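Local coordinates for protein ORF48 (Lactococcus phage TP901-1, PDB 3UH8) that probably helps build the baseplate with which the phage adheres to its host and has an N-terminal domain of immunoglobulin fold, at residues 19-24 with 119-123. Residues are numbered along the deposited sequence; the frame is centred on the assembly and turned at random.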
loop_
_atom_site.group_PDB
_atom_site.type_symbol
_atom_site.label_atom_id
_atom_site.label_comp_id
_atom_site.label_asym_id
_atom_site.label_seq_id
_atom_site.Cartn_x
_atom_site.Cartn_y
_atom_site.Cartn_z
ATOM N N ILE A 19 -8.231 6.022 -9.421
ATOM C CA ILE A 19 -8.640 4.624 -9.556
ATOM C C ILE A 19 -7.529 3.725 -10.109
ATOM O O ILE A 19 -7.171 3.828 -11.283
ATOM C CB ILE A 19 -10.025 4.461 -10.254
ATOM C CG1 ILE A 19 -11.109 5.277 -9.495
ATOM C CG2 ILE A 19 -10.418 2.977 -10.360
ATOM C CD1 ILE A 19 -12.462 5.429 -10.184
ATOM N N VAL A 20 -6.984 2.855 -9.237
ATOM C CA VAL A 20 -5.927 1.898 -9.574
ATOM C C VAL A 20 -6.577 0.668 -10.205
ATOM O O VAL A 20 -7.368 -0.009 -9.547
ATOM C CB VAL A 20 -5.039 1.537 -8.347
ATOM C CG1 VAL A 20 -4.070 0.397 -8.665
ATOM C CG2 VAL A 20 -4.277 2.758 -7.842
ATOM N N LYS A 21 -6.249 0.391 -11.477
ATOM C CA LYS A 21 -6.786 -0.754 -12.213
ATOM C C LYS A 21 -5.676 -1.724 -12.607
ATOM O O LYS A 21 -4.936 -1.476 -13.563
ATOM C CB LYS A 21 -7.614 -0.304 -13.429
ATOM C CG LYS A 21 -8.891 0.428 -13.052
ATOM C CD LYS A 21 -9.690 0.847 -14.266
ATOM C CE LYS A 21 -11.012 1.449 -13.864
ATOM N NZ LYS A 21 -11.808 1.861 -15.047
ATOM N N LEU A 22 -5.547 -2.816 -11.841
ATOM C CA LEU A 22 -4.528 -3.841 -12.069
ATOM C C LEU A 22 -5.043 -4.974 -12.964
ATOM O O LEU A 22 -6.254 -5.119 -13.143
ATOM C CB LEU A 22 -3.981 -4.389 -10.731
ATOM C CG LEU A 22 -3.396 -3.385 -9.718
ATOM C CD1 LEU A 22 -2.965 -4.087 -8.447
ATOM C CD2 LEU A 22 -2.211 -2.624 -10.290
ATOM N N ARG A 23 -4.116 -5.753 -13.549
ATOM C CA ARG A 23 -4.435 -6.880 -14.426
ATOM C C ARG A 23 -4.038 -8.188 -13.770
ATOM O O ARG A 23 -2.892 -8.357 -13.351
ATOM C CB ARG A 23 -3.792 -6.721 -15.809
ATOM C CG ARG A 23 -4.472 -5.659 -16.667
ATOM C CD ARG A 23 -3.591 -5.203 -17.812
ATOM N NE ARG A 23 -2.340 -4.620 -17.330
ATOM C CZ ARG A 23 -1.728 -3.578 -17.885
ATOM N NH1 ARG A 23 -2.246 -2.982 -18.949
ATOM N NH2 ARG A 23 -0.596 -3.121 -17.370
ATOM N N HIS A 24 -5.009 -9.098 -13.668
ATOM C CA HIS A 24 -4.912 -10.405 -13.024
ATOM C C HIS A 24 -3.759 -11.336 -13.454
ATOM O O HIS A 24 -2.970 -11.750 -12.600
ATOM C CB HIS A 24 -6.282 -11.105 -13.057
ATOM C CG HIS A 24 -6.219 -12.583 -12.851
ATOM N ND1 HIS A 24 -5.920 -13.124 -11.618
ATOM C CD2 HIS A 24 -6.384 -13.585 -13.743
ATOM C CE1 HIS A 24 -5.928 -14.433 -11.794
ATOM N NE2 HIS A 24 -6.205 -14.756 -13.058
ATOM N N TYR A 119 -8.585 -0.704 -4.623
ATOM C CA TYR A 119 -7.988 -0.887 -5.939
ATOM C C TYR A 119 -8.756 -1.983 -6.669
ATOM O O TYR A 119 -9.338 -2.861 -6.026
ATOM C CB TYR A 119 -6.467 -1.142 -5.876
ATOM C CG TYR A 119 -6.045 -2.492 -5.337
ATOM C CD1 TYR A 119 -5.812 -3.565 -6.191
ATOM C CD2 TYR A 119 -5.793 -2.672 -3.979
ATOM C CE1 TYR A 119 -5.386 -4.801 -5.704
ATOM C CE2 TYR A 119 -5.361 -3.903 -3.480
ATOM C CZ TYR A 119 -5.157 -4.964 -4.349
ATOM O OH TYR A 119 -4.754 -6.182 -3.868
ATOM N N ILE A 120 -8.790 -1.918 -8.000
ATOM C CA ILE A 120 -9.521 -2.899 -8.798
ATOM C C ILE A 120 -8.620 -3.828 -9.598
ATOM O O ILE A 120 -7.751 -3.360 -10.330
ATOM C CB ILE A 120 -10.715 -2.277 -9.611
ATOM C CG1 ILE A 120 -11.085 -3.094 -10.869
ATOM C CG2 ILE A 120 -10.499 -0.804 -9.956
ATOM C CD1 ILE A 120 -12.541 -3.373 -11.027
ATOM N N VAL A 121 -8.825 -5.145 -9.447
ATOM C CA VAL A 121 -8.100 -6.126 -10.238
ATOM C C VAL A 121 -9.044 -6.527 -11.364
ATOM O O VAL A 121 -10.152 -7.004 -11.110
ATOM C CB VAL A 121 -7.555 -7.354 -9.466
ATOM C CG1 VAL A 121 -6.789 -8.280 -10.410
ATOM C CG2 VAL A 121 -6.657 -6.932 -8.309
ATOM N N GLU A 122 -8.622 -6.264 -12.598
ATOM C CA GLU A 122 -9.388 -6.572 -13.800
ATOM C C GLU A 122 -8.824 -7.796 -14.502
ATOM O O GLU A 122 -7.680 -8.188 -14.263
ATOM C CB GLU A 122 -9.407 -5.367 -14.752
ATOM C CG GLU A 122 -10.359 -4.270 -14.310
ATOM C CD GLU A 122 -10.392 -2.998 -15.136
ATOM O OE1 GLU A 122 -9.585 -2.865 -16.086
ATOM O OE2 GLU A 122 -11.230 -2.123 -14.823
ATOM N N LYS A 123 -9.644 -8.404 -15.369
ATOM C CA LYS A 123 -9.290 -9.574 -16.161
ATOM C C LYS A 123 -9.973 -9.474 -17.526
ATOM O O LYS A 123 -11.177 -9.232 -17.601
ATOM C CB LYS A 123 -9.703 -10.861 -15.433
ATOM C CG LYS A 123 -9.253 -12.121 -16.144
ATOM C CD LYS A 123 -9.888 -13.348 -15.544
ATOM C CE LYS A 123 -9.496 -14.608 -16.275
ATOM N NZ LYS A 123 -8.063 -14.955 -16.097
#
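Ile19 opens the contact on the exposed side, its CG2 lying 3.8 Å from CG2 of Ile120. At Val20 the backbone begins to pair: its O accepts a bond of 2.8 Å from Ile120 N, nearly straight at 171°, while Val20 CB lies 3.9 Å from Tyr119 CB in the interior, where Val20 also touches Ile6 of strand 2-9. Lys21 shares the outer face with Ile120 and Glu122. Its aliphatic part covers Ile120 (CG to CG2, 3.7 Å), and its NZ stops 4.0 Å from Glu122 OE2, a charge attraction too long for a salt bridge. Leu22 puts both its backbone N and its O into the ladder through hydrogen bonds, Leu22 N donating to Ile120 O (2.7 Å) and Leu22 O accepting from Glu122 N (2.7 Å). Bonding to residues 120 and 122 from one residue is the signature of parallel pairing, and here it attaches the short strand 21-23 alongside the C-terminal strand 112-122 of the immunoglobulin-like domain, the two axes diverging by 32°. The Leu22 side chain enters the core, with CD1 3.7 Å from CD1 of Tyr119, whose side chain also touches Phe52 and Leu54 of strand 49-54 and whose hydroxyl hydrogen-bonds to Ala87 O. Arg23 turns outward instead, toward a salt bridge with Asp26, though its CA makes a CH···O contact with Glu122 O at 3.5 Å. That same Glu122 O takes the last ladder bond, from His24 N at 2.9 Å; beyond it, the poorly ordered Lys123 brings NZ to the His24 ring edge, 3.2 Å from CD2.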